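PDB 6R2M: glycoside transferase from Listeria monocytogenes, which is an extracellular glycoside hydrolase that probably acts on exopolysaccharide, though a transferase activity is also possible. Local coordinates for residues 193-197 / 198-202; 162-165 / 166-169. All blocks are in the same frame, centred on the assembly; numbering follows the deposited sequence.

Interaction 1 (193-197 / 198-202)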
ATOM      1  N   VAL A 193      -2.500   9.985 -13.217  1.00  8.99           N
ATOM      2  CA  VAL A 193      -3.683   9.355 -13.793  1.00  7.97           C
ATOM      3  C   VAL A 193      -3.429   9.002 -15.252  1.00 10.27           C
ATOM      4  O   VAL A 193      -2.977   9.842 -16.039  1.00 10.70           O
ATOM      5  CB  VAL A 193      -4.920  10.264 -13.670  1.00  9.59           C
ATOM      6  CG1 VAL A 193      -6.137   9.566 -14.254  1.00 15.40           C
ATOM      7  CG2 VAL A 193      -5.183  10.623 -12.219  1.00 12.16           C
ATOM      8  N   PHE A 194      -3.767   7.772 -15.616  1.00  8.38           N
ATOM      9  CA  PHE A 194      -3.696   7.296 -16.990  1.00  8.63           C
ATOM     10  C   PHE A 194      -5.129   7.055 -17.447  1.00 11.19           C
ATOM     11  O   PHE A 194      -5.867   6.302 -16.808  1.00 10.12           O
ATOM     12  CB  PHE A 194      -2.830   6.032 -17.054  1.00  9.50           C
ATOM     13  CG  PHE A 194      -2.666   5.459 -18.436  1.00 11.59           C
ATOM     14  CD1 PHE A 194      -1.730   5.982 -19.312  1.00  8.62           C
ATOM     15  CD2 PHE A 194      -3.424   4.368 -18.834  1.00 12.56           C
ATOM     16  CE1 PHE A 194      -1.568   5.442 -20.579  1.00 11.76           C
ATOM     17  CE2 PHE A 194      -3.268   3.825 -20.101  1.00 13.99           C
ATOM     18  CZ  PHE A 194      -2.341   4.369 -20.972  1.00 15.18           C
ATOM     19  N   GLN A 195      -5.551   7.766 -18.489  1.00 12.60           N
ATOM     20  CA  GLN A 195      -6.932   7.672 -18.950  1.00 13.48           C
ATOM     21  C   GLN A 195      -6.941   7.936 -20.443  1.00 16.40           C
ATOM     22  O   GLN A 195      -6.308   8.892 -20.906  1.00 17.81           O
ATOM     23  CB  GLN A 195      -7.851   8.662 -18.225  1.00 16.98           C
ATOM     24  CG  GLN A 195      -9.309   8.622 -18.715  1.00 19.00           C
ATOM     25  CD  GLN A 195     -10.220   9.542 -17.928  1.00 24.27           C
ATOM     26  OE1 GLN A 195      -9.757  10.428 -17.216  1.00 35.89           O
ATOM     27  NE2 GLN A 195     -11.531   9.333 -18.051  1.00 28.79           N
ATOM     28  N   ASN A 196      -7.648   7.086 -21.184  1.00 17.53           N
ATOM     29  CA  ASN A 196      -7.736   7.219 -22.635  1.00 20.32           C
ATOM     30  C   ASN A 196      -6.345   7.304 -23.265  1.00 22.17           C
ATOM     31  O   ASN A 196      -6.079   8.134 -24.139  1.00 17.90           O
ATOM     32  CB  ASN A 196      -8.590   8.433 -23.004  1.00 27.77           C
ATOM     33  CG  ASN A 196      -9.157   8.340 -24.400  1.00 33.67           C
ATOM     34  OD1 ASN A 196      -8.729   9.053 -25.305  1.00 43.43           O
ATOM     35  ND2 ASN A 196     -10.126   7.452 -24.585  1.00 44.26           N
ATOM     36  N   GLU A 197      -5.438   6.453 -22.785  1.00 16.09           N
ATOM     37  CA  GLU A 197      -4.079   6.323 -23.304  1.00 15.70           C
ATOM     38  C   GLU A 197      -3.240   7.597 -23.134  1.00 15.87           C
ATOM     39  O   GLU A 197      -2.194   7.743 -23.778  1.00 21.71           O
ATOM     40  CB  GLU A 197      -4.106   5.872 -24.770  1.00 25.05           C
ATOM     41  CG  GLU A 197      -4.990   4.639 -24.971  1.00 21.84           C
ATOM     42  CD  GLU A 197      -5.086   4.195 -26.418  1.00 34.02           C
ATOM     43  OE1 GLU A 197      -4.039   3.848 -27.005  1.00 36.34           O
ATOM     44  OE2 GLU A 197      -6.209   4.184 -26.967  1.00 44.80           O
ATOM     45  N   GLN A 198      -3.653   8.509 -22.251  1.00 13.40           N
ATOM     46  CA  GLN A 198      -2.914   9.732 -21.970  1.00 12.63           C
ATOM     47  C   GLN A 198      -2.738   9.886 -20.464  1.00 12.22           C
ATOM     48  O   GLN A 198      -3.434   9.258 -19.665  1.00 13.02           O
ATOM     49  CB  GLN A 198      -3.627  10.974 -22.523  1.00 20.90           C
ATOM     50  CG  GLN A 198      -3.707  11.032 -24.034  1.00 25.78           C
ATOM     51  CD  GLN A 198      -4.867  11.888 -24.498  1.00 33.08           C
ATOM     52  OE1 GLN A 198      -4.742  13.105 -24.628  1.00 40.51           O
ATOM     53  NE2 GLN A 198      -6.010  11.252 -24.740  1.00 33.81           N
ATOM     54  N   PHE A 199      -1.819  10.764 -20.085  1.00 11.15           N
ATOM     55  CA  PHE A 199      -1.521  11.043 -18.687  1.00 10.90           C
ATOM     56  C   PHE A 199      -2.081  12.395 -18.283  1.00 15.20           C
ATOM     57  O   PHE A 199      -2.039  13.354 -19.063  1.00 15.18           O
ATOM     58  CB  PHE A 199      -0.020  11.044 -18.434  1.00  9.69           C
ATOM     59  CG  PHE A 199       0.633   9.707 -18.609  1.00  9.89           C
ATOM     60  CD1 PHE A 199       0.598   8.766 -17.589  1.00 10.01           C
ATOM     61  CD2 PHE A 199       1.297   9.396 -19.782  1.00 11.41           C
ATOM     62  CE1 PHE A 199       1.228   7.544 -17.744  1.00  7.95           C
ATOM     63  CE2 PHE A 199       1.922   8.170 -19.946  1.00 12.46           C
ATOM     64  CZ  PHE A 199       1.892   7.244 -18.919  1.00 10.64           C
ATOM     65  N   GLN A 200      -2.571  12.472 -17.052  1.00 10.01           N
ATOM     66  CA  GLN A 200      -3.043  13.723 -16.482  1.00 12.04           C
ATOM     67  C   GLN A 200      -2.708  13.740 -14.997  1.00 10.58           C
ATOM     68  O   GLN A 200      -2.450  12.700 -14.386  1.00 10.20           O
ATOM     69  CB  GLN A 200      -4.555  13.894 -16.688  1.00 18.08           C
ATOM     70  CG  GLN A 200      -5.388  12.865 -15.929  1.00 25.75           C
ATOM     71  CD  GLN A 200      -6.161  11.893 -16.816  1.00 34.99           C
ATOM     72  OE1 GLN A 200      -5.612  11.305 -17.751  1.00 32.23           O
ATOM     73  NE2 GLN A 200      -7.435  11.684 -16.485  1.00 38.11           N
ATOM     74  N   TYR A 201      -2.690  14.941 -14.426  1.00 13.65           N
ATOM     75  CA  TYR A 201      -2.495  15.070 -12.990  1.00 11.18           C
ATOM     76  C   TYR A 201      -3.814  14.854 -12.257  1.00 11.82           C
ATOM     77  O   TYR A 201      -4.903  15.104 -12.780  1.00 11.79           O
ATOM     78  CB  TYR A 201      -1.895  16.437 -12.624  1.00 11.72           C
ATOM     79  CG  TYR A 201      -0.429  16.612 -13.031  1.00 12.20           C
ATOM     80  CD1 TYR A 201       0.602  16.034 -12.288  1.00 13.20           C
ATOM     81  CD2 TYR A 201      -0.086  17.351 -14.159  1.00 10.32           C
ATOM     82  CE1 TYR A 201       1.936  16.186 -12.669  1.00 12.51           C
ATOM     83  CE2 TYR A 201       1.231  17.520 -14.533  1.00 14.21           C
ATOM     84  CZ  TYR A 201       2.242  16.945 -13.780  1.00 17.55           C
ATOM     85  OH  TYR A 201       3.559  17.110 -14.161  1.00 13.51           O
ATOM     86  N   ALA A 202      -3.701  14.375 -11.020  1.00  8.53           N
ATOM     87  CA  ALA A 202      -4.883  14.052 -10.237  1.00 11.33           C
ATOM     88  C   ALA A 202      -5.621  15.306  -9.794  1.00 11.63           C
ATOM     89  O   ALA A 202      -6.850  15.282  -9.631  1.00 13.49           O
ATOM     90  CB  ALA A 202      -4.483  13.217  -9.022  1.00 11.56           C
TER
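F194 turns the edge of its ring toward one face of the F199 ring, a T-shaped aromatic pair with centroids 5.3 Å apart and planes at 61°. The touching atom is F194 CD1, which sits over the rim of that face, 3.7 Å from F199 CE1. A second flat contact joins Q195 and Q200, whose amides are nearly coplanar. Q200 NE2 gives its hydrogen, in its own amide plane, to a lone pair of Q195 OE1 at 2.7 Å. CG of Q200 lies between its backbone N and carbonyl carbon (chi1 66°), and a further bend at chi2 carries the amide across V193, bringing NE2 within 3.3 Å of V193 CG1.

These groups decorate the two faces of a beta hairpin with a two-residue turn: phenylalanines on one, V193 and the glutamines on the other. V193 and Q200 form a hydrogen-bonded pair, with Q200 N to V193 O at 2.8 Å, as do Q195 and Q198; F194 and F199 are the non-hydrogen-bonded pair between them. N196 and E197 occupy the corners of a type I' turn with positive phi, a conformation that asparagine tolerates better than most residues. Q198 NE2 reaches back to N196 O at 3.2 Å in a nearly straight bond (173°), tying the end of the turn to its first corner.

The polar tip faces solvent, whereas the aromatic face lies toward helix 179-183, F194 touching P180 and F199 touching T183. Strand 193-195 is the middle strand of a three-stranded antiparallel sheet: F194 bonds through its backbone to L158 of strand 158-159, and strand 198-200 forms the other edge.

Interaction 2 (162-165 / 166-169); sequences YLNI and QAMQ
N164 OD1 accepts the backbone N-H of A167 at 3.0 Å, making N164 the N-cap of helix 165-170. The bond is fairly straight at hydrogen, but the donor stands 48° out of the carboxamide plane, so it does not lie on a lone pair. Asparagine suits this place because its short side chain can supply an acceptor for an N-H of the first turn. With CG anti to the backbone N (chi1 -177°), the amide swings forward over the beginning helix, where OD1 also lies 3.6 Å from A167 CB. The main chain takes up the helix at the same residue: M168 N donates to N164 O at 3.0 Å, and Q169 N does the same to I165 O.

Small A167 fits where the first turn meets helix 100-116, its methyl against F104 and E108, and exposed Q166 sends its amide nitrogen to E108 OE1. I165 is buried and packs on A218, D221 and E222 of helix 209-223, while its CG2 branch also carries the amide end of Q169, with NE2 3.5 Å away.

L163 and M168 bring apolar bulk together at the helix start, both touching P143 of strand 142-143. With CG anti to its carbonyl carbon and the chain extended to SD (chi2 176°), M168 lays SD 3.8 Å from L163 CD2.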
ATOM      1  N   TYR A 162      -1.799   2.930  -7.640  1.00  6.89           N
ATOM      2  CA  TYR A 162      -2.433   1.659  -7.356  1.00  8.36           C
ATOM      3  C   TYR A 162      -1.622   0.476  -7.877  1.00  9.77           C
ATOM      4  O   TYR A 162      -1.999  -0.673  -7.622  1.00  9.12           O
ATOM      5  CB  TYR A 162      -3.830   1.630  -7.981  1.00  8.34           C
ATOM      6  CG  TYR A 162      -4.944   2.261  -7.163  1.00  8.60           C
ATOM      7  CD1 TYR A 162      -4.678   3.223  -6.182  1.00  9.86           C
ATOM      8  CD2 TYR A 162      -6.265   1.875  -7.370  1.00 10.58           C
ATOM      9  CE1 TYR A 162      -5.720   3.790  -5.445  1.00 12.45           C
ATOM     10  CE2 TYR A 162      -7.302   2.439  -6.653  1.00 11.63           C
ATOM     11  CZ  TYR A 162      -7.023   3.380  -5.679  1.00 11.27           C
ATOM     12  OH  TYR A 162      -8.067   3.927  -4.955  1.00 15.87           O
ATOM     13  N   LEU A 163      -0.520   0.714  -8.595  1.00  7.25           N
ATOM     14  CA  LEU A 163       0.204  -0.390  -9.206  1.00  7.49           C
ATOM     15  C   LEU A 163       1.090  -1.078  -8.176  1.00 13.10           C
ATOM     16  O   LEU A 163       1.773  -0.427  -7.373  1.00 13.57           O
ATOM     17  CB  LEU A 163       1.055   0.087 -10.381  1.00  9.07           C
ATOM     18  CG  LEU A 163       0.302   0.674 -11.575  1.00  8.95           C
ATOM     19  CD1 LEU A 163       1.283   1.296 -12.555  1.00 13.34           C
ATOM     20  CD2 LEU A 163      -0.537  -0.361 -12.289  1.00 11.25           C
ATOM     21  N   ASN A 164       1.066  -2.406  -8.197  1.00  8.60           N
ATOM     22  CA  ASN A 164       1.919  -3.230  -7.355  1.00  8.46           C
ATOM     23  C   ASN A 164       2.614  -4.162  -8.337  1.00 10.71           C
ATOM     24  O   ASN A 164       2.007  -5.126  -8.806  1.00  9.24           O
ATOM     25  CB  ASN A 164       1.088  -3.970  -6.310  1.00  8.95           C
ATOM     26  CG  ASN A 164       1.925  -4.784  -5.348  1.00 11.98           C
ATOM     27  OD1 ASN A 164       2.909  -5.429  -5.727  1.00 12.45           O
ATOM     28  ND2 ASN A 164       1.513  -4.782  -4.089  1.00 11.17           N
ATOM     29  N   ILE A 165       3.855  -3.832  -8.709  1.00 10.44           N
ATOM     30  CA  ILE A 165       4.514  -4.560  -9.792  1.00  9.00           C
ATOM     31  C   ILE A 165       4.721  -6.017  -9.410  1.00 12.28           C
ATOM     32  O   ILE A 165       4.519  -6.923 -10.224  1.00  8.69           O
ATOM     33  CB  ILE A 165       5.846  -3.879 -10.161  1.00 10.61           C
ATOM     34  CG1 ILE A 165       5.591  -2.453 -10.654  1.00 10.50           C
ATOM     35  CG2 ILE A 165       6.617  -4.717 -11.213  1.00 10.74           C
ATOM     36  CD1 ILE A 165       4.533  -2.329 -11.760  1.00  9.84           C
ATOM     37  N   GLN A 166       5.136  -6.273  -8.171  1.00 13.49           N
ATOM     38  CA  GLN A 166       5.328  -7.656  -7.744  1.00 14.50           C
ATOM     39  C   GLN A 166       4.040  -8.464  -7.879  1.00 13.07           C
ATOM     40  O   GLN A 166       4.054  -9.580  -8.414  1.00 13.68           O
ATOM     41  CB  GLN A 166       5.851  -7.691  -6.304  1.00 17.60           C
ATOM     42  CG  GLN A 166       5.904  -9.097  -5.723  1.00 30.11           C
ATOM     43  CD  GLN A 166       7.087  -9.321  -4.805  1.00 35.01           C
ATOM     44  OE1 GLN A 166       8.204  -8.883  -5.086  1.00 39.25           O
ATOM     45  NE2 GLN A 166       6.843  -9.994  -3.685  1.00 34.29           N
ATOM     46  N   ALA A 167       2.910  -7.898  -7.446  1.00 11.23           N
ATOM     47  CA  ALA A 167       1.654  -8.636  -7.532  1.00 12.54           C
ATOM     48  C   ALA A 167       1.255  -8.865  -8.985  1.00 16.09           C
ATOM     49  O   ALA A 167       0.753  -9.938  -9.341  1.00 14.24           O
ATOM     50  CB  ALA A 167       0.546  -7.894  -6.784  1.00 11.28           C
ATOM     51  N   MET A 168       1.481  -7.875  -9.840  1.00 10.08           N
ATOM     52  CA  MET A 168       1.091  -8.015 -11.239  1.00  9.44           C
ATOM     53  C   MET A 168       1.930  -9.065 -11.952  1.00 12.70           C
ATOM     54  O   MET A 168       1.418  -9.769 -12.832  1.00 13.22           O
ATOM     55  CB  MET A 168       1.192  -6.668 -11.954  1.00 11.54           C
ATOM     56  CG  MET A 168       0.241  -5.650 -11.399  1.00  9.18           C
ATOM     57  SD  MET A 168       0.463  -4.039 -12.163  1.00 12.92           S
ATOM     58  CE  MET A 168       0.101  -4.442 -13.876  1.00 13.18           C
ATOM     59  N   GLN A 169       3.207  -9.193 -11.587  1.00 12.44           N
ATOM     60  CA  GLN A 169       4.025 -10.242 -12.185  1.00 13.42           C
ATOM     61  C   GLN A 169       3.605 -11.621 -11.689  1.00 17.19           C
ATOM     62  O   GLN A 169       3.701 -12.602 -12.440  1.00 17.61           O
ATOM     63  CB  GLN A 169       5.504  -9.975 -11.895  1.00 16.52           C
ATOM     64  CG  GLN A 169       6.009  -8.677 -12.505  1.00 14.84           C
ATOM     65  CD  GLN A 169       7.386  -8.277 -12.010  1.00 19.93           C
ATOM     66  OE1 GLN A 169       7.822  -8.685 -10.935  1.00 22.79           O
ATOM     67  NE2 GLN A 169       8.073  -7.454 -12.794  1.00 21.39           N
TER

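Both contacts are local and in series along the chain, helix start first and hairpin second, with centres about 19 Å apart and nearest atoms about 8 Å apart. Interaction 2 is partly buried, nearer the centre of the chain than interaction 1 (about 11 Å against 21 Å, centre to centre), where a loop becomes helix 165-170, in contact with helices 100-116 and 209-223; apolar side chains fill its inner side and a single amide caps the helix. Interaction 1 lies at the surface, and amides dominate one face of its hairpin while aromatic rings occupy the other. They share no element, yet strand 158-159 connects them: it pairs with strand 193-195 and then runs into the loop leading to N164.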